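Local coordinates for protease Do-like 8, chloroplastic (Arabidopsis thaliana, PDB 4IC6), which probably acts as a serine protease of the HtrA (Deg) family in the chloroplast thylakoid, with a PDZ domain following its trypsin-like protease domain, at residues P23-P26 with T27-R30; N92-P95 with G96-V99; S149-V152 with G153-C156; L208-S211 with K212-I216. The protein carries 1 engineered substitution. All coordinates share one frame; numbering follows the deposited sequence.

Four turns and caps illustrate how short-range bonds fix the ends of helices and strands. Contact 1 lies on the surface and starts helix 26-39; contact 2, also on the surface and about 44 Å from it between centres, leads into a strand of the first barrel. Contacts 3 and 4 are buried neighbours in the second barrel, where strands 155-160 and 207-210 lie side by side. In contacts 1, 2 and 3 a Glu, Asp or Gln side chain turns back to accept a backbone N-H; in contact 4 one Asp oxygen accepts two. Contacts 1, 3 and 4 also meet neighbouring subunits, whereas no other chain touches contact 2.

Contact 1: residues P23-P26 with T27-R30; sequences PLFP and TEGR
Phe25 and Glu28 meet at the N-terminus of helix 26-39 in one half of a capping box. Phe25 is the N-cap, and the carboxylate three residues on returns to take its backbone N-H: Phe25 N to Glu28 OE2 is 2.9 Å, on the anti lone pair and nearly straight at 166°. The phenyl side chain of the N-cap offers no acceptor in return. Glu28 comes back because its CG stands between its own N and carbonyl carbon (chi1 55°), after which the chain runs extended. OE2 then lies at the edge of the Phe25 ring, 3.6 Å from Phe25 CD2, and beside Leu24 CA. This oxygen has a second donor, Ser211 OG of the second subunit, while OE1 accepts from Gln155 N of that same subunit. Both carboxylate oxygens are thus engaged, and the cap doubles as part of the subunit interface. The first turn of the helix is closed by the carbonyls: Gly29 N donates to Phe25 O at 2.7 Å, and Arg30 N to Pro26 O. Pro26, at the first helical position, has no N-H to satisfy. Arg30 reaches Gln155 OE1 of its own chain through NH1 and makes a cation-pi contact with Phe25 of the third subunit. Back along its chain, Arg30 CG lies 3.2 Å from Pro26 O.

Contact 2: residues N92-P95 with G96-V99; sequences NPSP and GDVV
Ser94 and Asp97 are the end residues of a type II beta turn that leads into strand 98-105 of the first barrel of the trypsin-like fold. Asp97 N donates to Ser94 O (3.0 Å), and the Asp97 side chain turns back to the backbone N of the same residue, so that main chain and side chain both grip Ser94. With Asp97 CG set beside its own N (chi1 -72°), OD2 comes 3.0 Å from Ser94 N. The N-H meets the carboxylate over its face, about 70° out of its plane. Pro93 lies next along: its CB is 3.7 Å from Asp97 OD2 and 4.1 Å from Val99 CG1. One ring carbon thus touches both the carboxylate and the valine, at roughly a right angle to each other, and the proline also rests on Leu118 of strand 111-122. Gly96 takes the third place of the turn with a positive phi of 113°, while the backbones of Gly96 and Asp97 bond to Leu118, tying the turn to that neighbouring strand. Asp97 OD1 is held separately: a water donates to it and, more distantly, to the turn carbonyl, with the water oxygen 2.7 Å from Asp97 OD1 and 3.2 Å from Pro95 O.

Contact 3: residues S149-V152 with G153-C156; sequences SLKV and GQQC
Lys151 to Gln154 form a type II beta turn, closed by Gln154 N to Lys151 O at 3.1 Å, with Gly153 at positive phi (114°) just before strand 155-160 of the second barrel. The Gln154 side chain reaches back across the open end of the turn. Its CG sits beside its own N and the rest runs out straight (chi2 -176°), carrying the amide to the preceding backbone, where Gln154 OE1 accepts from Lys151 N at 2.8 Å. The donor arrives well off the carbonyl direction and somewhat out of its plane. On the way, Gln154 CB and CG pass Lys151 O at 3.4 and 3.5 Å. The Leu150 side chain crosses that of Gln154 at about a right angle, its CD2 branch lying 3.6 Å from Gln154 OE1 and 3.7 Å from Gln154 NE2. A water adds a second bond to the amide oxygen, donating to Gln154 OE1 (2.6 Å) and also to Ser149 O. Neighbours cover the group further: Gln154 packs on Ile174 of strand 168-176 and on Leu24 of the third subunit. The amide oxygen takes an N-H here without bringing a formal charge into a buried place, and the chemistry gives the oxygen of a buried residue two donors, an N-H and a water.

Contact 4: residues L208-S211 with K212-I216; sequences LLDS and KGNLI
Asp210 organises a tight beta hairpin, its side chain folded over the turn toward Lys212 and Asn214. Asp210 CG stands in the crowded position between the backbone N and carbonyl carbon (chi1 65°), and this brings OD1 within reach of two backbone N-H groups: Lys212 N and Asn214 N each lie 2.9 Å from Asp210 OD1, approaching from opposite faces of the carboxylate. The bond to Lys212 N makes an Asx turn. The backbone forms a type I turn closed by Gly213 N to Asp210 O, with Gly213 at phi 82° as a G1 bulge and Asp210 N bonded to Asn214 O. Lys212 bends along its chain toward the acid, but its NZ, 4.4 Å from Asp210 OD2, is beyond a salt bridge and bonds to Pro23 O of the third subunit. Farther along the hairpin, Ile216 N reaches Leu208 O at 2.9 Å. Ile216 also holds CG1 between N and carbonyl carbon (chi1 50°), so that CD1 meets Leu208 CD2 at 3.9 Å, while Leu209 CD2 lies against Leu215 CA on the paired strand. Leu208 packs on Cys156 and Ala158 of strand 155-160, Leu209 on Ile159 and on Asn38 of helix 26-39, and Ile216 on Leu150.

Contact 1: residues P23-P26 with T27-R30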
# COMPACT_ATOMS: atom_id res chain seq x y z
N PRO A 23 -21.71 31.90 26.66
CA PRO A 23 -21.62 30.99 27.81
C PRO A 23 -21.64 29.54 27.32
O PRO A 23 -22.32 29.25 26.34
CB PRO A 23 -22.90 31.29 28.59
CG PRO A 23 -23.87 31.73 27.54
CD PRO A 23 -23.07 32.45 26.49
N LEU A 24 -20.89 28.66 27.96
CA LEU A 24 -20.85 27.27 27.51
C LEU A 24 -22.02 26.46 28.08
O LEU A 24 -22.48 26.72 29.18
CB LEU A 24 -19.53 26.61 27.91
CG LEU A 24 -18.30 27.33 27.35
CD1 LEU A 24 -17.05 26.54 27.64
CD2 LEU A 24 -18.47 27.55 25.86
N PHE A 25 -22.50 25.49 27.31
CA PHE A 25 -23.53 24.59 27.80
C PHE A 25 -22.92 23.67 28.87
O PHE A 25 -21.70 23.59 29.01
CB PHE A 25 -24.18 23.83 26.63
CG PHE A 25 -25.08 24.71 25.80
CD1 PHE A 25 -26.38 24.99 26.22
CD2 PHE A 25 -24.63 25.28 24.61
CE1 PHE A 25 -27.22 25.81 25.46
CE2 PHE A 25 -25.47 26.11 23.85
CZ PHE A 25 -26.76 26.37 24.27
N PRO A 26 -23.77 22.99 29.67
CA PRO A 26 -23.26 22.28 30.84
C PRO A 26 -22.23 21.19 30.55
O PRO A 26 -21.20 21.15 31.23
CB PRO A 26 -24.53 21.67 31.46
CG PRO A 26 -25.61 22.67 31.10
CD PRO A 26 -25.25 23.09 29.67
N THR A 27 -22.48 20.34 29.57
CA THR A 27 -21.55 19.26 29.29
C THR A 27 -20.24 19.79 28.71
O THR A 27 -19.16 19.47 29.21
CB THR A 27 -22.15 18.15 28.41
OG1 THR A 27 -23.25 17.56 29.10
CG2 THR A 27 -21.12 17.06 28.15
N GLU A 28 -20.31 20.61 27.66
CA GLU A 28 -19.06 21.18 27.14
C GLU A 28 -18.38 22.02 28.23
O GLU A 28 -17.16 22.00 28.35
CB GLU A 28 -19.27 21.98 25.85
CG GLU A 28 -20.30 23.10 25.98
CD GLU A 28 -20.26 24.07 24.80
OE1 GLU A 28 -19.40 23.91 23.90
OE2 GLU A 28 -21.09 25.00 24.79
N GLY A 29 -19.17 22.72 29.04
CA GLY A 29 -18.62 23.49 30.15
C GLY A 29 -17.78 22.66 31.12
O GLY A 29 -16.68 23.07 31.49
N ARG A 30 -18.30 21.51 31.55
CA ARG A 30 -17.56 20.62 32.45
C ARG A 30 -16.27 20.14 31.81
O ARG A 30 -15.22 20.10 32.45
CB ARG A 30 -18.37 19.36 32.80
CG ARG A 30 -19.66 19.57 33.56
CD ARG A 30 -20.17 18.25 34.16
NE ARG A 30 -20.60 17.25 33.17
CZ ARG A 30 -19.86 16.22 32.77
NH1 ARG A 30 -20.35 15.37 31.87
NH2 ARG A 30 -18.64 16.03 33.26

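Contact 2: residues N92-P95 with G96-V99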
# COMPACT_ATOMS: atom_id res chain seq x y z
N ASN A 92 19.52 -0.47 27.41
CA ASN A 92 19.88 -1.02 28.72
C ASN A 92 20.34 0.04 29.73
O ASN A 92 21.38 -0.12 30.36
CB ASN A 92 20.95 -2.10 28.57
N PRO A 93 19.57 1.12 29.89
CA PRO A 93 19.99 2.13 30.88
C PRO A 93 19.80 1.60 32.29
O PRO A 93 19.04 0.66 32.50
CB PRO A 93 19.01 3.27 30.62
CG PRO A 93 17.78 2.60 30.13
CD PRO A 93 18.24 1.42 29.32
N SER A 94 20.49 2.19 33.26
CA SER A 94 20.30 1.82 34.66
C SER A 94 19.43 2.84 35.38
O SER A 94 19.35 3.99 34.96
CB SER A 94 21.65 1.70 35.36
OG SER A 94 22.49 0.82 34.64
N PRO A 95 18.76 2.42 36.46
CA PRO A 95 17.99 3.38 37.25
C PRO A 95 18.89 4.53 37.68
O PRO A 95 19.97 4.30 38.22
CB PRO A 95 17.56 2.57 38.46
CG PRO A 95 17.44 1.16 37.92
CD PRO A 95 18.59 1.04 36.95
N GLY A 96 18.46 5.76 37.43
CA GLY A 96 19.26 6.92 37.74
C GLY A 96 19.70 7.64 36.47
O GLY A 96 19.97 8.84 36.50
N ASP A 97 19.78 6.91 35.37
CA ASP A 97 20.14 7.49 34.08
C ASP A 97 19.09 8.47 33.57
O ASP A 97 17.90 8.19 33.66
CB ASP A 97 20.34 6.39 33.03
CG ASP A 97 21.61 5.60 33.27
OD1 ASP A 97 22.29 5.90 34.27
OD2 ASP A 97 21.91 4.68 32.47
N VAL A 98 19.53 9.60 33.03
CA VAL A 98 18.62 10.53 32.37
C VAL A 98 18.17 9.99 31.01
O VAL A 98 18.97 9.91 30.07
CB VAL A 98 19.25 11.93 32.18
CG1 VAL A 98 18.31 12.84 31.39
CG2 VAL A 98 19.61 12.55 33.52
N VAL A 99 16.90 9.61 30.90
CA VAL A 99 16.41 9.02 29.67
C VAL A 99 15.40 9.93 28.99
O VAL A 99 14.99 9.68 27.85
CB VAL A 99 15.74 7.67 29.92
CG1 VAL A 99 16.75 6.68 30.50
CG2 VAL A 99 14.54 7.85 30.84
O HOH W 1 22.48 5.87 37.00

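Contact 3: residues S149-V152 with G153-C156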
# COMPACT_ATOMS: atom_id res chain seq x y z
N SER A 149 -14.67 -0.26 38.61
CA SER A 149 -16.08 0.12 38.70
C SER A 149 -16.59 0.72 37.40
O SER A 149 -17.75 1.13 37.31
CB SER A 149 -16.28 1.13 39.84
OG SER A 149 -15.81 2.42 39.48
N LEU A 150 -15.72 0.78 36.39
CA LEU A 150 -16.06 1.45 35.12
C LEU A 150 -17.21 0.76 34.40
O LEU A 150 -17.33 -0.45 34.46
CB LEU A 150 -14.85 1.49 34.19
CG LEU A 150 -13.82 2.57 34.50
CD1 LEU A 150 -12.66 2.47 33.51
CD2 LEU A 150 -14.49 3.94 34.42
N LYS A 151 -18.06 1.56 33.75
CA LYS A 151 -19.18 1.04 32.98
C LYS A 151 -19.02 1.48 31.53
O LYS A 151 -18.71 2.64 31.27
CB LYS A 151 -20.50 1.62 33.50
CG LYS A 151 -20.87 1.25 34.92
CD LYS A 151 -20.97 -0.25 35.05
CE LYS A 151 -21.89 -0.63 36.19
NZ LYS A 151 -21.17 -1.42 37.23
N VAL A 152 -19.25 0.55 30.61
CA VAL A 152 -19.28 0.90 29.19
C VAL A 152 -20.36 1.95 29.00
O VAL A 152 -21.49 1.79 29.48
CB VAL A 152 -19.54 -0.34 28.32
CG1 VAL A 152 -19.90 0.08 26.89
CG2 VAL A 152 -18.33 -1.27 28.34
N GLY A 153 -19.99 3.04 28.35
CA GLY A 153 -20.92 4.13 28.11
C GLY A 153 -20.53 5.39 28.85
O GLY A 153 -21.02 6.47 28.54
N GLN A 154 -19.67 5.24 29.85
CA GLN A 154 -19.22 6.41 30.62
C GLN A 154 -18.39 7.33 29.74
O GLN A 154 -17.66 6.87 28.87
CB GLN A 154 -18.33 5.98 31.78
CG GLN A 154 -19.06 5.61 33.02
CD GLN A 154 -18.10 5.30 34.15
OE1 GLN A 154 -18.06 4.17 34.65
NE2 GLN A 154 -17.32 6.31 34.57
N GLN A 155 -18.48 8.63 30.02
CA GLN A 155 -17.72 9.64 29.30
C GLN A 155 -16.26 9.51 29.72
O GLN A 155 -15.96 9.27 30.90
CB GLN A 155 -18.23 11.03 29.70
CG GLN A 155 -17.47 12.20 29.06
CD GLN A 155 -17.86 13.53 29.68
OE1 GLN A 155 -17.73 13.71 30.89
NE2 GLN A 155 -18.37 14.44 28.87
N CYS A 156 -15.35 9.64 28.77
CA CYS A 156 -13.92 9.71 29.10
C CYS A 156 -13.19 10.78 28.30
O CYS A 156 -13.57 11.10 27.17
CB CYS A 156 -13.24 8.35 28.94
SG CYS A 156 -13.47 7.49 27.37
O HOH W 2 -18.35 3.91 37.23

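Contact 4: residues L208-S211 with K212-I216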
# COMPACT_ATOMS: atom_id res chain seq x y z
N LEU A 208 -6.19 8.88 30.62
CA LEU A 208 -7.59 8.80 30.29
C LEU A 208 -8.36 9.13 31.56
O LEU A 208 -8.17 8.47 32.58
CB LEU A 208 -7.94 7.38 29.84
CG LEU A 208 -9.37 7.22 29.32
CD1 LEU A 208 -9.51 8.04 28.03
CD2 LEU A 208 -9.70 5.75 29.07
N LEU A 209 -9.23 10.14 31.51
CA LEU A 209 -9.97 10.55 32.71
C LEU A 209 -11.47 10.20 32.62
O LEU A 209 -12.04 10.17 31.52
CB LEU A 209 -9.81 12.05 32.98
CG LEU A 209 -8.38 12.59 33.10
CD1 LEU A 209 -8.47 14.09 33.34
CD2 LEU A 209 -7.63 11.90 34.25
N ASP A 210 -12.10 9.94 33.77
CA ASP A 210 -13.56 9.84 33.79
C ASP A 210 -14.21 11.23 33.91
O ASP A 210 -13.51 12.26 33.92
CB ASP A 210 -14.07 8.85 34.87
CG ASP A 210 -13.77 9.30 36.31
OD1 ASP A 210 -13.45 10.48 36.53
OD2 ASP A 210 -13.87 8.45 37.22
N SER A 211 -15.54 11.26 33.98
CA SER A 211 -16.27 12.53 34.02
C SER A 211 -16.01 13.29 35.31
O SER A 211 -16.36 14.47 35.41
CB SER A 211 -17.78 12.32 33.84
OG SER A 211 -18.29 11.47 34.86
N LYS A 212 -15.42 12.63 36.31
CA LYS A 212 -15.09 13.33 37.55
C LYS A 212 -13.64 13.78 37.53
O LYS A 212 -13.15 14.39 38.48
CB LYS A 212 -15.36 12.44 38.77
CG LYS A 212 -16.71 12.69 39.41
CD LYS A 212 -17.72 11.64 39.02
CE LYS A 212 -17.51 10.36 39.81
NZ LYS A 212 -17.86 9.17 38.98
N GLY A 213 -12.95 13.48 36.45
CA GLY A 213 -11.56 13.87 36.30
C GLY A 213 -10.59 12.95 37.01
O GLY A 213 -9.43 13.30 37.17
N ASN A 214 -11.05 11.78 37.45
CA ASN A 214 -10.15 10.79 38.00
C ASN A 214 -9.44 10.02 36.90
O ASN A 214 -10.04 9.67 35.87
CB ASN A 214 -10.89 9.78 38.88
CG ASN A 214 -11.51 10.43 40.09
OD1 ASN A 214 -10.96 11.39 40.65
ND2 ASN A 214 -12.66 9.93 40.50
N LEU A 215 -8.17 9.72 37.13
CA LEU A 215 -7.46 8.86 36.20
C LEU A 215 -8.04 7.45 36.21
O LEU A 215 -8.08 6.79 37.25
CB LEU A 215 -5.98 8.81 36.53
CG LEU A 215 -5.19 8.10 35.43
CD1 LEU A 215 -4.00 8.94 35.07
CD2 LEU A 215 -4.78 6.72 35.87
N ILE A 216 -8.51 6.99 35.05
CA ILE A 216 -9.00 5.63 34.92
C ILE A 216 -8.08 4.78 34.03
O ILE A 216 -8.23 3.57 33.97
CB ILE A 216 -10.46 5.58 34.41
CG1 ILE A 216 -10.60 6.45 33.16
CG2 ILE A 216 -11.39 6.04 35.54
CD1 ILE A 216 -11.82 6.16 32.34